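Local coordinates for cobalamin biosynthesis protein CobN (Mycobacterium tuberculosis, PDB 7C6O) that is the large, catalytic subunit of cobaltochelatase, which probably inserts cobalt into the corrin ring during cobalamin biosynthesis with ATP hydrolysis by partner subunits, at residues I720-Q725 against Q755-A760; A765-T770 against A788-A793; D1012-R1017 against M1193-L1198; G1152-A1157 against R1203-Q1208. All coordinates share one frame; numbering follows the deposited sequence.

Contact 1: I720-Q725 against Q755-A760; sequences ILRARQ and QTEAKA
The Arg722 guanidinium and the Glu757 carboxylate lie near each other with their planes 80° apart, far from the flat, paired geometry of a bidentate salt bridge. Glu757 OE1 approaches obliquely, neither over a face nor at an edge, and stays 3.9 Å from Arg722 NH2: a long ion pair. Two waters fill in for direct bonds. At the guanidinium edge, in its plane, one water accepts from Arg722 NE at 3.0 Å and donates to Glu757 OE1 at 2.7 Å. The other accepts from Arg722 NH2 at 3.0 Å and lies 2.7 Å from Glu757 OE2, so each carboxylate oxygen has its own water link to the arginine. Arg722 runs out from the C-terminal part of helix 710-722 and bends at chi3, while Glu757 leaves helix 750-769 with CG anti to the backbone N (chi1 174°) and turns at chi2; the two chains meet at about a right angle. The pair thus links helices 710-722 and 750-769 at the surface of a largely helical part of the chain, beside strand 617-619; the nearest CA atoms, of Arg722 and Ala760, are 9.1 Å apart. Both charged groups have firmer partners beyond the pair: Arg722 NH1 bonds to Asp694 O, and Glu757 OE1 forms a salt bridge with Arg737. Farther along, Gln725 folds back so that NE2 donates to Ile720 O at 3.1 Å, meeting that oxygen from above the carbonyl plane.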
loop_
_atom_site.group_PDB
_atom_site.type_symbol
_atom_site.label_atom_id
_atom_site.label_comp_id
_atom_site.label_asym_id
_atom_site.label_seq_id
_atom_site.Cartn_x
_atom_site.Cartn_y
_atom_site.Cartn_z
ATOM N N ILE A 720 -4.823 20.131 11.462
ATOM C CA ILE A 720 -4.825 20.079 10.002
ATOM C C ILE A 720 -4.317 21.393 9.420
ATOM O O ILE A 720 -3.522 21.403 8.471
ATOM C CB ILE A 720 -6.236 19.733 9.487
ATOM C CG1 ILE A 720 -6.583 18.281 9.835
ATOM C CG2 ILE A 720 -6.341 19.978 7.988
ATOM C CD1 ILE A 720 -8.035 17.923 9.610
ATOM N N LEU A 721 -4.752 22.518 9.987
ATOM C CA LEU A 721 -4.402 23.831 9.460
ATOM C C LEU A 721 -2.968 24.243 9.757
ATOM O O LEU A 721 -2.499 25.232 9.182
ATOM C CB LEU A 721 -5.349 24.894 10.020
ATOM C CG LEU A 721 -6.815 24.805 9.597
ATOM C CD1 LEU A 721 -7.618 25.920 10.253
ATOM C CD2 LEU A 721 -6.929 24.865 8.080
ATOM N N ARG A 722 -2.264 23.532 10.643
ATOM C CA ARG A 722 -0.902 23.937 10.975
ATOM C C ARG A 722 0.042 23.760 9.793
ATOM O O ARG A 722 1.016 24.511 9.660
ATOM C CB ARG A 722 -0.392 23.149 12.183
ATOM C CG ARG A 722 0.902 23.701 12.760
ATOM C CD ARG A 722 1.500 22.782 13.809
ATOM N NE ARG A 722 0.725 22.753 15.046
ATOM C CZ ARG A 722 1.075 22.053 16.120
ATOM N NH1 ARG A 722 2.185 21.325 16.105
ATOM N NH2 ARG A 722 0.318 22.077 17.209
ATOM N N ALA A 723 -0.232 22.796 8.925
ATOM C CA ALA A 723 0.661 22.507 7.816
ATOM C C ALA A 723 0.388 23.427 6.635
ATOM O O ALA A 723 -0.728 23.922 6.447
ATOM C CB ALA A 723 0.508 21.053 7.370
ATOM N N ARG A 724 1.429 23.669 5.842
ATOM C CA ARG A 724 1.231 24.307 4.551
ATOM C C ARG A 724 0.449 23.357 3.649
ATOM O O ARG A 724 0.740 22.157 3.585
ATOM C CB ARG A 724 2.577 24.701 3.933
ATOM C CG ARG A 724 3.035 23.880 2.733
ATOM C CD ARG A 724 3.866 22.671 3.147
ATOM N NE ARG A 724 4.115 21.781 2.014
ATOM C CZ ARG A 724 3.507 20.614 1.831
ATOM N NH1 ARG A 724 2.619 20.179 2.715
ATOM N NH2 ARG A 724 3.792 19.877 0.767
ATOM N N GLN A 725 -0.566 23.885 2.977
ATOM C CA GLN A 725 -1.496 23.042 2.238
ATOM C C GLN A 725 -1.014 22.803 0.814
ATOM O O GLN A 725 -0.739 23.753 0.074
ATOM C CB GLN A 725 -2.891 23.672 2.220
ATOM C CG GLN A 725 -3.483 23.923 3.599
ATOM C CD GLN A 725 -3.669 22.649 4.406
ATOM O OE1 GLN A 725 -3.747 21.548 3.852
ATOM N NE2 GLN A 725 -3.739 22.793 5.724
ATOM N N GLN A 755 2.389 31.712 21.983
ATOM C CA GLN A 755 1.494 32.845 21.777
ATOM C C GLN A 755 0.764 32.735 20.444
ATOM O O GLN A 755 -0.430 33.045 20.356
ATOM C CB GLN A 755 2.285 34.149 21.865
ATOM C CG GLN A 755 3.040 34.298 23.177
ATOM C CD GLN A 755 4.061 35.416 23.149
ATOM O OE1 GLN A 755 4.046 36.267 22.261
ATOM N NE2 GLN A 755 4.960 35.416 24.128
ATOM N N THR A 756 1.458 32.285 19.397
ATOM C CA THR A 756 0.809 32.128 18.100
ATOM C C THR A 756 -0.196 30.982 18.122
ATOM O O THR A 756 -1.260 31.070 17.499
ATOM C CB THR A 756 1.857 31.910 17.011
ATOM O OG1 THR A 756 2.859 32.929 17.104
ATOM C CG2 THR A 756 1.213 31.979 15.637
ATOM N N GLU A 757 0.122 29.899 18.837
ATOM C CA GLU A 757 -0.833 28.804 18.976
ATOM C C GLU A 757 -2.098 29.269 19.686
ATOM O O GLU A 757 -3.211 28.901 19.290
ATOM C CB GLU A 757 -0.191 27.634 19.724
ATOM C CG GLU A 757 -1.143 26.487 20.045
ATOM C CD GLU A 757 -1.544 25.674 18.821
ATOM O OE1 GLU A 757 -0.867 25.779 17.774
ATOM O OE2 GLU A 757 -2.540 24.924 18.910
ATOM N N ALA A 758 -1.949 30.084 20.735
ATOM C CA ALA A 758 -3.120 30.621 21.420
ATOM C C ALA A 758 -3.938 31.512 20.492
ATOM O O ALA A 758 -5.174 31.470 20.511
ATOM C CB ALA A 758 -2.694 31.392 22.670
ATOM N N LYS A 759 -3.266 32.324 19.671
ATOM C CA LYS A 759 -3.980 33.152 18.704
ATOM C C LYS A 759 -4.688 32.292 17.665
ATOM O O LYS A 759 -5.846 32.554 17.315
ATOM C CB LYS A 759 -3.016 34.123 18.022
ATOM C CG LYS A 759 -2.441 35.188 18.939
ATOM C CD LYS A 759 -1.436 36.060 18.202
ATOM C CE LYS A 759 -0.943 37.197 19.080
ATOM N NZ LYS A 759 -0.345 36.696 20.348
ATOM N N ALA A 760 -4.006 31.262 17.159
ATOM C CA ALA A 760 -4.622 30.369 16.185
ATOM C C ALA A 760 -5.823 29.647 16.780
ATOM O O ALA A 760 -6.873 29.539 16.137
ATOM C CB ALA A 760 -3.592 29.364 15.669
HETATM O O HOH W 1 -2.578 22.722 17.289
HETATM O O HOH W 2 -1.626 24.521 15.519
#

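Contact 2: A765-T770 against A788-A793; sequences AALQAT and AVLRFA
Leu767 and Leu790 run antiparallel and side by side, so the touching is done by one branch of Leu767 against the base of Leu790. Leu767 CD2 lies 4.1 Å from Leu790 CB and reaches on to the backbone, 3.4 Å from Leu790 O, a methyl resting on a carbonyl oxygen. The same methyl meets Ala793 CB at 4.3 Å, one helical turn along from Leu790, and so sits between two residues spaced i and i+3. Leu767 carries its CG anti to the backbone N (chi1 -178°), a setting that extends the branched end across to the other helix; in Leu790 CG lies beside the backbone N instead. This is apolar helix-to-helix packing between helix 750-769 and helix 784-801, whose nearest CA atoms, of Leu767 and Leu790, are 7.5 Å apart. The intervening helix 776-780 completes the buried patch, with Leu780 touching Leu767 and Ala777 touching Leu790, while Leu721 of helix 710-722 covers Ala793. Near the C-terminal end of helix 750-769, Leu767 O accepts twice from Thr770: OG1 at 2.8 Å, tilted 20° from the carbonyl plane, and the backbone N at 3.2 Å. Thr770 OG1 is also bonded to Asp773 N in the following loop.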
loop_
_atom_site.group_PDB
_atom_site.type_symbol
_atom_site.label_atom_id
_atom_site.label_comp_id
_atom_site.label_asym_id
_atom_site.label_seq_id
_atom_site.Cartn_x
_atom_site.Cartn_y
_atom_site.Cartn_z
ATOM N N ALA A 765 -11.588 28.697 17.114
ATOM C CA ALA A 765 -12.710 28.555 18.036
ATOM C C ALA A 765 -13.807 29.563 17.724
ATOM O O ALA A 765 -14.997 29.264 17.872
ATOM C CB ALA A 765 -12.231 28.713 19.479
ATOM N N ALA A 766 -13.425 30.765 17.284
ATOM C CA ALA A 766 -14.420 31.758 16.896
ATOM C C ALA A 766 -15.118 31.355 15.604
ATOM O O ALA A 766 -16.340 31.504 15.480
ATOM C CB ALA A 766 -13.766 33.131 16.754
ATOM N N LEU A 767 -14.359 30.843 14.631
ATOM C CA LEU A 767 -14.964 30.366 13.392
ATOM C C LEU A 767 -15.915 29.207 13.661
ATOM O O LEU A 767 -16.997 29.128 13.066
ATOM C CB LEU A 767 -13.877 29.948 12.403
ATOM C CG LEU A 767 -14.359 29.458 11.036
ATOM C CD1 LEU A 767 -15.103 30.570 10.311
ATOM C CD2 LEU A 767 -13.192 28.953 10.201
ATOM N N GLN A 768 -15.526 28.298 14.558
ATOM C CA GLN A 768 -16.412 27.203 14.939
ATOM C C GLN A 768 -17.701 27.729 15.557
ATOM O O GLN A 768 -18.783 27.180 15.317
ATOM C CB GLN A 768 -15.692 26.271 15.913
ATOM C CG GLN A 768 -16.517 25.080 16.359
ATOM C CD GLN A 768 -15.785 24.219 17.368
ATOM O OE1 GLN A 768 -15.273 24.719 18.371
ATOM N NE2 GLN A 768 -15.726 22.919 17.105
ATOM N N ALA A 769 -17.606 28.802 16.348
ATOM C CA ALA A 769 -18.781 29.358 17.011
ATOM C C ALA A 769 -19.791 29.937 16.030
ATOM O O ALA A 769 -20.968 30.062 16.378
ATOM C CB ALA A 769 -18.358 30.428 18.018
ATOM N N THR A 770 -19.363 30.297 14.822
ATOM C CA THR A 770 -20.269 30.784 13.791
ATOM C C THR A 770 -20.865 29.658 12.957
ATOM O O THR A 770 -21.551 29.933 11.967
ATOM C CB THR A 770 -19.551 31.764 12.861
ATOM O OG1 THR A 770 -18.665 31.038 11.996
ATOM C CG2 THR A 770 -18.752 32.779 13.664
ATOM N N ALA A 788 -7.640 33.883 4.715
ATOM C CA ALA A 788 -7.691 32.911 3.628
ATOM C C ALA A 788 -7.604 31.485 4.160
ATOM O O ALA A 788 -8.234 30.573 3.613
ATOM C CB ALA A 788 -6.571 33.180 2.626
ATOM N N VAL A 789 -6.830 31.274 5.227
ATOM C CA VAL A 789 -6.740 29.948 5.832
ATOM C C VAL A 789 -8.058 29.580 6.502
ATOM O O VAL A 789 -8.559 28.459 6.348
ATOM C CB VAL A 789 -5.567 29.889 6.826
ATOM C CG1 VAL A 789 -5.541 28.541 7.539
ATOM C CG2 VAL A 789 -4.251 30.139 6.108
ATOM N N LEU A 790 -8.637 30.517 7.257
ATOM C CA LEU A 790 -9.918 30.255 7.905
ATOM C C LEU A 790 -11.003 29.965 6.876
ATOM O O LEU A 790 -11.885 29.129 7.110
ATOM C CB LEU A 790 -10.316 31.441 8.785
ATOM C CG LEU A 790 -9.382 31.766 9.952
ATOM C CD1 LEU A 790 -9.892 32.972 10.728
ATOM C CD2 LEU A 790 -9.227 30.562 10.866
ATOM N N ARG A 791 -10.958 30.652 5.731
ATOM C CA ARG A 791 -11.922 30.389 4.669
ATOM C C ARG A 791 -11.704 29.005 4.072
ATOM O O ARG A 791 -12.668 28.298 3.755
ATOM C CB ARG A 791 -11.817 31.474 3.596
ATOM C CG ARG A 791 -13.067 31.671 2.755
ATOM C CD ARG A 791 -13.153 33.103 2.215
ATOM N NE ARG A 791 -11.844 33.630 1.830
ATOM C CZ ARG A 791 -11.256 34.679 2.402
ATOM N NH1 ARG A 791 -11.865 35.334 3.381
ATOM N NH2 ARG A 791 -10.062 35.081 1.985
ATOM N N PHE A 792 -10.440 28.601 3.921
ATOM C CA PHE A 792 -10.133 27.248 3.468
ATOM C C PHE A 792 -10.664 26.208 4.446
ATOM O O PHE A 792 -11.191 25.169 4.033
ATOM C CB PHE A 792 -8.622 27.097 3.284
ATOM C CG PHE A 792 -8.185 25.705 2.919
ATOM C CD1 PHE A 792 -8.370 25.218 1.636
ATOM C CD2 PHE A 792 -7.569 24.890 3.857
ATOM C CE1 PHE A 792 -7.960 23.940 1.298
ATOM C CE2 PHE A 792 -7.157 23.613 3.525
ATOM C CZ PHE A 792 -7.352 23.138 2.243
ATOM N N ALA A 793 -10.541 26.476 5.748
ATOM C CA ALA A 793 -11.075 25.554 6.745
ATOM C C ALA A 793 -12.584 25.408 6.608
ATOM O O ALA A 793 -13.119 24.296 6.690
ATOM C CB ALA A 793 -10.710 26.033 8.150
#

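Contact 3: D1012-R1017 against M1193-L1198; sequences DSRSWR and MAERLL
Arg1196 NH2 and Asp1012 OD1 form a salt bridge at 3.2 Å, but the hydrogen bond within it is weak, its N-H...O angle only 123°. The carboxylate and guanidinium planes are 21° apart, yet OD1 arrives obliquely, and the two side chains cross at about a right angle. Bends at chi2 (72°) and chi3 carry the guanidinium across from buried Arg1196. Its main partners lie elsewhere: NE pairs with Asp1148, and NH1 with Glu1199 and with Ile1011 O, so its positive charge is probably spread over several acceptors. A second, looser ion pair joins Arg1014 NH1 to Glu1195 OE1 at 3.9 Å; the oxygen stands over one face of the guanidinium, so the attraction is electrostatic, without a hydrogen bond. These two pairs tie the end of helix 1007-1013 to helix 1187-1203 in the C-terminal helical part of the chain. Arg1014 is the first residue beyond the shorter helix and has positive phi, and its side chain points toward helix 1187-1203. Ser1013 OG then accepts from Ser1015 N at 3.1 Å in an ST turn that shapes the exit. Packing is slight: the Arg1014 methylene CG lies 4.1 Å from Arg1196 NH1, with the two guanidinium planes nearly perpendicular.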
loop_
_atom_site.group_PDB
_atom_site.type_symbol
_atom_site.label_atom_id
_atom_site.label_comp_id
_atom_site.label_asym_id
_atom_site.label_seq_id
_atom_site.Cartn_x
_atom_site.Cartn_y
_atom_site.Cartn_z
ATOM N N ASP A 1012 7.847 -12.051 20.273
ATOM C CA ASP A 1012 6.647 -12.624 20.875
ATOM C C ASP A 1012 6.869 -14.065 21.318
ATOM O O ASP A 1012 6.301 -14.491 22.330
ATOM C CB ASP A 1012 5.476 -12.532 19.899
ATOM C CG ASP A 1012 4.890 -11.136 19.828
ATOM O OD1 ASP A 1012 5.272 -10.291 20.665
ATOM O OD2 ASP A 1012 4.052 -10.880 18.939
ATOM N N SER A 1013 7.688 -14.825 20.587
ATOM C CA SER A 1013 7.999 -16.190 20.995
ATOM C C SER A 1013 8.967 -16.235 22.166
ATOM O O SER A 1013 9.001 -17.240 22.885
ATOM C CB SER A 1013 8.600 -16.971 19.830
ATOM O OG SER A 1013 9.969 -16.634 19.662
ATOM N N ARG A 1014 9.763 -15.184 22.352
ATOM C CA ARG A 1014 10.789 -15.073 23.385
ATOM C C ARG A 1014 11.911 -16.093 23.220
ATOM O O ARG A 1014 12.758 -16.219 24.110
ATOM C CB ARG A 1014 10.185 -15.179 24.795
ATOM C CG ARG A 1014 9.006 -14.242 25.032
ATOM C CD ARG A 1014 8.631 -14.158 26.506
ATOM N NE ARG A 1014 8.043 -15.393 27.015
ATOM C CZ ARG A 1014 7.590 -15.543 28.255
ATOM N NH1 ARG A 1014 7.661 -14.534 29.115
ATOM N NH2 ARG A 1014 7.066 -16.698 28.638
ATOM N N SER A 1015 11.959 -16.807 22.095
ATOM C CA SER A 1015 12.946 -17.870 21.889
ATOM C C SER A 1015 14.223 -17.320 21.248
ATOM O O SER A 1015 14.619 -17.695 20.142
ATOM C CB SER A 1015 12.344 -18.990 21.047
ATOM O OG SER A 1015 11.261 -19.610 21.719
ATOM N N TRP A 1016 14.873 -16.418 21.982
ATOM C CA TRP A 1016 16.118 -15.794 21.554
ATOM C C TRP A 1016 16.890 -15.383 22.799
ATOM O O TRP A 1016 16.324 -15.273 23.889
ATOM C CB TRP A 1016 15.864 -14.581 20.651
ATOM C CG TRP A 1016 15.185 -13.449 21.365
ATOM C CD1 TRP A 1016 13.844 -13.299 21.586
ATOM C CD2 TRP A 1016 15.819 -12.311 21.961
ATOM N NE1 TRP A 1016 13.607 -12.134 22.280
ATOM C CE2 TRP A 1016 14.803 -11.510 22.521
ATOM C CE3 TRP A 1016 17.149 -11.889 22.070
ATOM C CZ2 TRP A 1016 15.075 -10.316 23.184
ATOM C CZ3 TRP A 1016 17.416 -10.702 22.727
ATOM C CH2 TRP A 1016 16.386 -9.929 23.277
ATOM N N ARG A 1017 18.193 -15.149 22.635
ATOM C CA ARG A 1017 19.049 -14.831 23.772
ATOM C C ARG A 1017 20.007 -13.673 23.497
ATOM O O ARG A 1017 20.225 -12.819 24.360
ATOM C CB ARG A 1017 19.839 -16.078 24.190
ATOM C CG ARG A 1017 21.173 -15.786 24.866
ATOM C CD ARG A 1017 21.747 -17.039 25.503
ATOM N NE ARG A 1017 21.790 -18.161 24.572
ATOM C CZ ARG A 1017 21.940 -19.430 24.939
ATOM N NH1 ARG A 1017 21.969 -20.390 24.025
ATOM N NH2 ARG A 1017 22.054 -19.741 26.223
ATOM N N MET A 1193 1.686 -6.991 29.976
ATOM C CA MET A 1193 2.574 -5.889 30.343
ATOM C C MET A 1193 3.482 -6.275 31.500
ATOM O O MET A 1193 4.699 -6.055 31.453
ATOM C CB MET A 1193 1.761 -4.650 30.721
ATOM C CG MET A 1193 1.141 -3.901 29.569
ATOM S SD MET A 1193 0.500 -2.308 30.127
ATOM C CE MET A 1193 -0.369 -2.788 31.609
ATOM N N ALA A 1194 2.899 -6.827 32.569
ATOM C CA ALA A 1194 3.707 -7.257 33.706
ATOM C C ALA A 1194 4.706 -8.325 33.290
ATOM O O ALA A 1194 5.869 -8.301 33.710
ATOM C CB ALA A 1194 2.806 -7.768 34.828
ATOM N N GLU A 1195 4.272 -9.266 32.451
ATOM C CA GLU A 1195 5.177 -10.305 31.972
ATOM C C GLU A 1195 6.323 -9.708 31.163
ATOM O O GLU A 1195 7.484 -10.104 31.332
ATOM C CB GLU A 1195 4.400 -11.320 31.138
ATOM C CG GLU A 1195 4.914 -12.740 31.249
ATOM C CD GLU A 1195 4.066 -13.718 30.462
ATOM O OE1 GLU A 1195 3.897 -13.511 29.243
ATOM O OE2 GLU A 1195 3.559 -14.684 31.068
ATOM N N ARG A 1196 6.021 -8.750 30.283
ATOM C CA ARG A 1196 7.066 -8.180 29.437
ATOM C C ARG A 1196 8.067 -7.371 30.255
ATOM O O ARG A 1196 9.274 -7.423 29.992
ATOM C CB ARG A 1196 6.449 -7.315 28.338
ATOM C CG ARG A 1196 7.450 -6.893 27.269
ATOM C CD ARG A 1196 7.843 -8.072 26.394
ATOM N NE ARG A 1196 6.799 -8.386 25.423
ATOM C CZ ARG A 1196 6.818 -9.442 24.617
ATOM N NH1 ARG A 1196 7.829 -10.302 24.668
ATOM N NH2 ARG A 1196 5.827 -9.640 23.762
ATOM N N LEU A 1197 7.589 -6.617 31.247
ATOM C CA LEU A 1197 8.505 -5.846 32.081
ATOM C C LEU A 1197 9.384 -6.764 32.922
ATOM O O LEU A 1197 10.579 -6.500 33.102
ATOM C CB LEU A 1197 7.719 -4.874 32.962
ATOM C CG LEU A 1197 6.974 -3.778 32.191
ATOM C CD1 LEU A 1197 5.860 -3.169 33.029
ATOM C CD2 LEU A 1197 7.946 -2.699 31.725
ATOM N N LEU A 1198 8.816 -7.863 33.425
ATOM C CA LEU A 1198 9.632 -8.860 34.105
ATOM C C LEU A 1198 10.613 -9.529 33.151
ATOM O O LEU A 1198 11.715 -9.902 33.566
ATOM C CB LEU A 1198 8.735 -9.899 34.779
ATOM C CG LEU A 1198 8.050 -9.416 36.055
ATOM C CD1 LEU A 1198 6.894 -10.327 36.420
ATOM C CD2 LEU A 1198 9.055 -9.346 37.196
#

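Contact 4: G1152-A1157 against R1203-Q1208; sequences GYDATA and RGLWAQ
Leu1205 follows directly on a Schellman motif and faces the last turns of helix 1136-1157, its CA 6.9 Å from that of Ala1155. The motif closes helix 1187-1203: Gly1204 takes positive phi (80°), a backbone conformation that suits glycine. On the helical side, Gly1152 O accepts from both Thr1156 N and Thr1156 OG1, the hydroxyl at 2.8 Å. Turned toward the helix, the Leu1205 side chain forks over Ala1155: CD1 lies 4.0 Å from Ala1155 CB, while CD2 rests 3.8 Å from Asp1154 O. The side chains of Asp1154 and Leu1205 lie alongside each other, running opposite ways. The aspartate holds CG anti to its own amide nitrogen (chi1 -164°), and OD2 comes to 3.3 Å from Leu1205 CB, a close approach of a carboxylate oxygen to an aliphatic carbon. A water joins the same two residues, donating to Asp1154 OD1 at 2.8 Å and lying 2.7 Å from Leu1205 O. The buried carboxylate is held from outside the pair as well, OD2 by Tyr1165 OH and OD1 by Met1160 N, which together would fix its rotation. Tyr1165, on helix 1162-1174, also touches Leu1205 and stacks with Trp1206, so this helix borders the loop that leads to helix 1211-1226. Ala1155 meets Trp1016 of the loop after helix 1007-1013, and helices 1072-1089 and 1111-1123 border the segment 1152-1157 through Tyr1153 and Ala1157.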
loop_
_atom_site.group_PDB
_atom_site.type_symbol
_atom_site.label_atom_id
_atom_site.label_comp_id
_atom_site.label_asym_id
_atom_site.label_seq_id
_atom_site.Cartn_x
_atom_site.Cartn_y
_atom_site.Cartn_z
ATOM N N GLY A 1152 10.781 -4.123 22.209
ATOM C CA GLY A 1152 11.395 -4.549 20.960
ATOM C C GLY A 1152 12.529 -3.640 20.527
ATOM O O GLY A 1152 13.587 -4.107 20.099
ATOM N N TYR A 1153 12.327 -2.325 20.647
ATOM C CA TYR A 1153 13.379 -1.373 20.311
ATOM C C TYR A 1153 14.529 -1.430 21.310
ATOM O O TYR A 1153 15.680 -1.162 20.945
ATOM C CB TYR A 1153 12.796 0.038 20.256
ATOM C CG TYR A 1153 12.812 0.696 18.894
ATOM C CD1 TYR A 1153 11.684 1.345 18.410
ATOM C CD2 TYR A 1153 13.958 0.697 18.106
ATOM C CE1 TYR A 1153 11.687 1.965 17.174
ATOM C CE2 TYR A 1153 13.972 1.317 16.863
ATOM C CZ TYR A 1153 12.829 1.951 16.407
ATOM O OH TYR A 1153 12.822 2.577 15.180
ATOM N N ASP A 1154 14.237 -1.758 22.573
ATOM C CA ASP A 1154 15.302 -1.907 23.559
ATOM C C ASP A 1154 16.093 -3.185 23.319
ATOM O O ASP A 1154 17.329 -3.180 23.380
ATOM C CB ASP A 1154 14.716 -1.895 24.974
ATOM C CG ASP A 1154 15.773 -1.663 26.044
ATOM O OD1 ASP A 1154 16.765 -0.962 25.758
ATOM O OD2 ASP A 1154 15.615 -2.185 27.171
ATOM N N ALA A 1155 15.397 -4.289 23.032
ATOM C CA ALA A 1155 16.080 -5.549 22.760
ATOM C C ALA A 1155 17.002 -5.430 21.552
ATOM O O ALA A 1155 18.094 -6.011 21.536
ATOM C CB ALA A 1155 15.056 -6.664 22.542
ATOM N N THR A 1156 16.587 -4.675 20.535
ATOM C CA THR A 1156 17.387 -4.566 19.322
ATOM C C THR A 1156 18.405 -3.433 19.384
ATOM O O THR A 1156 19.541 -3.605 18.928
ATOM C CB THR A 1156 16.480 -4.377 18.099
ATOM O OG1 THR A 1156 15.575 -3.283 18.323
ATOM C CG2 THR A 1156 15.690 -5.655 17.814
ATOM N N ALA A 1157 18.036 -2.278 19.949
ATOM C CA ALA A 1157 18.890 -1.101 19.873
ATOM C C ALA A 1157 19.212 -0.452 21.214
ATOM O O ALA A 1157 19.975 0.521 21.237
ATOM C CB ALA A 1157 18.258 -0.052 18.946
ATOM N N ARG A 1203 16.195 -10.362 31.258
ATOM C CA ARG A 1203 17.233 -10.274 30.239
ATOM C C ARG A 1203 18.298 -9.234 30.556
ATOM O O ARG A 1203 19.305 -9.168 29.845
ATOM C CB ARG A 1203 16.612 -9.955 28.876
ATOM C CG ARG A 1203 15.642 -11.007 28.360
ATOM C CD ARG A 1203 15.157 -10.669 26.955
ATOM N NE ARG A 1203 14.245 -11.684 26.435
ATOM C CZ ARG A 1203 14.634 -12.756 25.753
ATOM N NH1 ARG A 1203 15.923 -12.953 25.506
ATOM N NH2 ARG A 1203 13.738 -13.634 25.320
ATOM N N GLY A 1204 18.107 -8.421 31.591
ATOM C CA GLY A 1204 19.044 -7.358 31.878
ATOM C C GLY A 1204 18.885 -6.115 31.029
ATOM O O GLY A 1204 19.690 -5.185 31.167
ATOM N N LEU A 1205 17.890 -6.076 30.136
ATOM C CA LEU A 1205 17.579 -4.839 29.428
ATOM C C LEU A 1205 17.161 -3.752 30.409
ATOM O O LEU A 1205 17.488 -2.574 30.229
ATOM C CB LEU A 1205 16.479 -5.092 28.398
ATOM C CG LEU A 1205 16.846 -6.075 27.287
ATOM C CD1 LEU A 1205 15.602 -6.513 26.523
ATOM C CD2 LEU A 1205 17.860 -5.444 26.350
ATOM N N TRP A 1206 16.412 -4.139 31.438
ATOM C CA TRP A 1206 16.187 -3.332 32.634
ATOM C C TRP A 1206 17.241 -3.781 33.638
ATOM O O TRP A 1206 17.120 -4.847 34.248
ATOM C CB TRP A 1206 14.768 -3.544 33.143
ATOM C CG TRP A 1206 14.347 -2.677 34.279
ATOM C CD1 TRP A 1206 15.080 -1.713 34.903
ATOM C CD2 TRP A 1206 13.072 -2.700 34.927
ATOM N NE1 TRP A 1206 14.338 -1.132 35.905
ATOM C CE2 TRP A 1206 13.101 -1.723 35.940
ATOM C CE3 TRP A 1206 11.906 -3.453 34.747
ATOM C CZ2 TRP A 1206 12.010 -1.478 36.769
ATOM C CZ3 TRP A 1206 10.825 -3.211 35.573
ATOM C CH2 TRP A 1206 10.885 -2.232 36.572
ATOM N N ALA A 1207 18.292 -2.972 33.802
ATOM C CA ALA A 1207 19.526 -3.468 34.407
ATOM C C ALA A 1207 19.416 -3.618 35.920
ATOM O O ALA A 1207 19.851 -4.633 36.477
ATOM C CB ALA A 1207 20.693 -2.544 34.051
ATOM N N GLN A 1208 18.864 -2.618 36.605
ATOM C CA GLN A 1208 18.852 -2.576 38.068
ATOM C C GLN A 1208 17.459 -2.240 38.590
ATOM O O GLN A 1208 17.241 -1.172 39.175
ATOM C CB GLN A 1208 19.876 -1.566 38.585
ATOM C CG GLN A 1208 21.314 -1.963 38.334
ATOM C CD GLN A 1208 22.292 -0.957 38.900
ATOM O OE1 GLN A 1208 22.234 0.232 38.582
ATOM N NE2 GLN A 1208 23.192 -1.427 39.756
HETATM O O HOH W 3 18.261 -1.143 28.072
#

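How the contacts relate
The four contacts form two neighbourhoods. Contacts 1 and 2, centres 12 Å apart, share helix 750-769 and touch where Leu721 packs on Val789 and Gln725 on Phe792. Contacts 3 and 4, centres 11 Å apart, alternate along the chain and are joined by a probable hydrogen bond from Arg1203 NH1 to Trp1016 O; contact 3 uses helix 1187-1203, contact 4 the loop just after it. Nearest atoms of the two groups stay at least about 22 Å apart. Chemistry follows depth: contact 1, at the surface, and partly buried contact 3 rely on ion pairs, contact 2 is buried and apolar, and buried contact 4 combines leucine packing with a water-linked carboxylate.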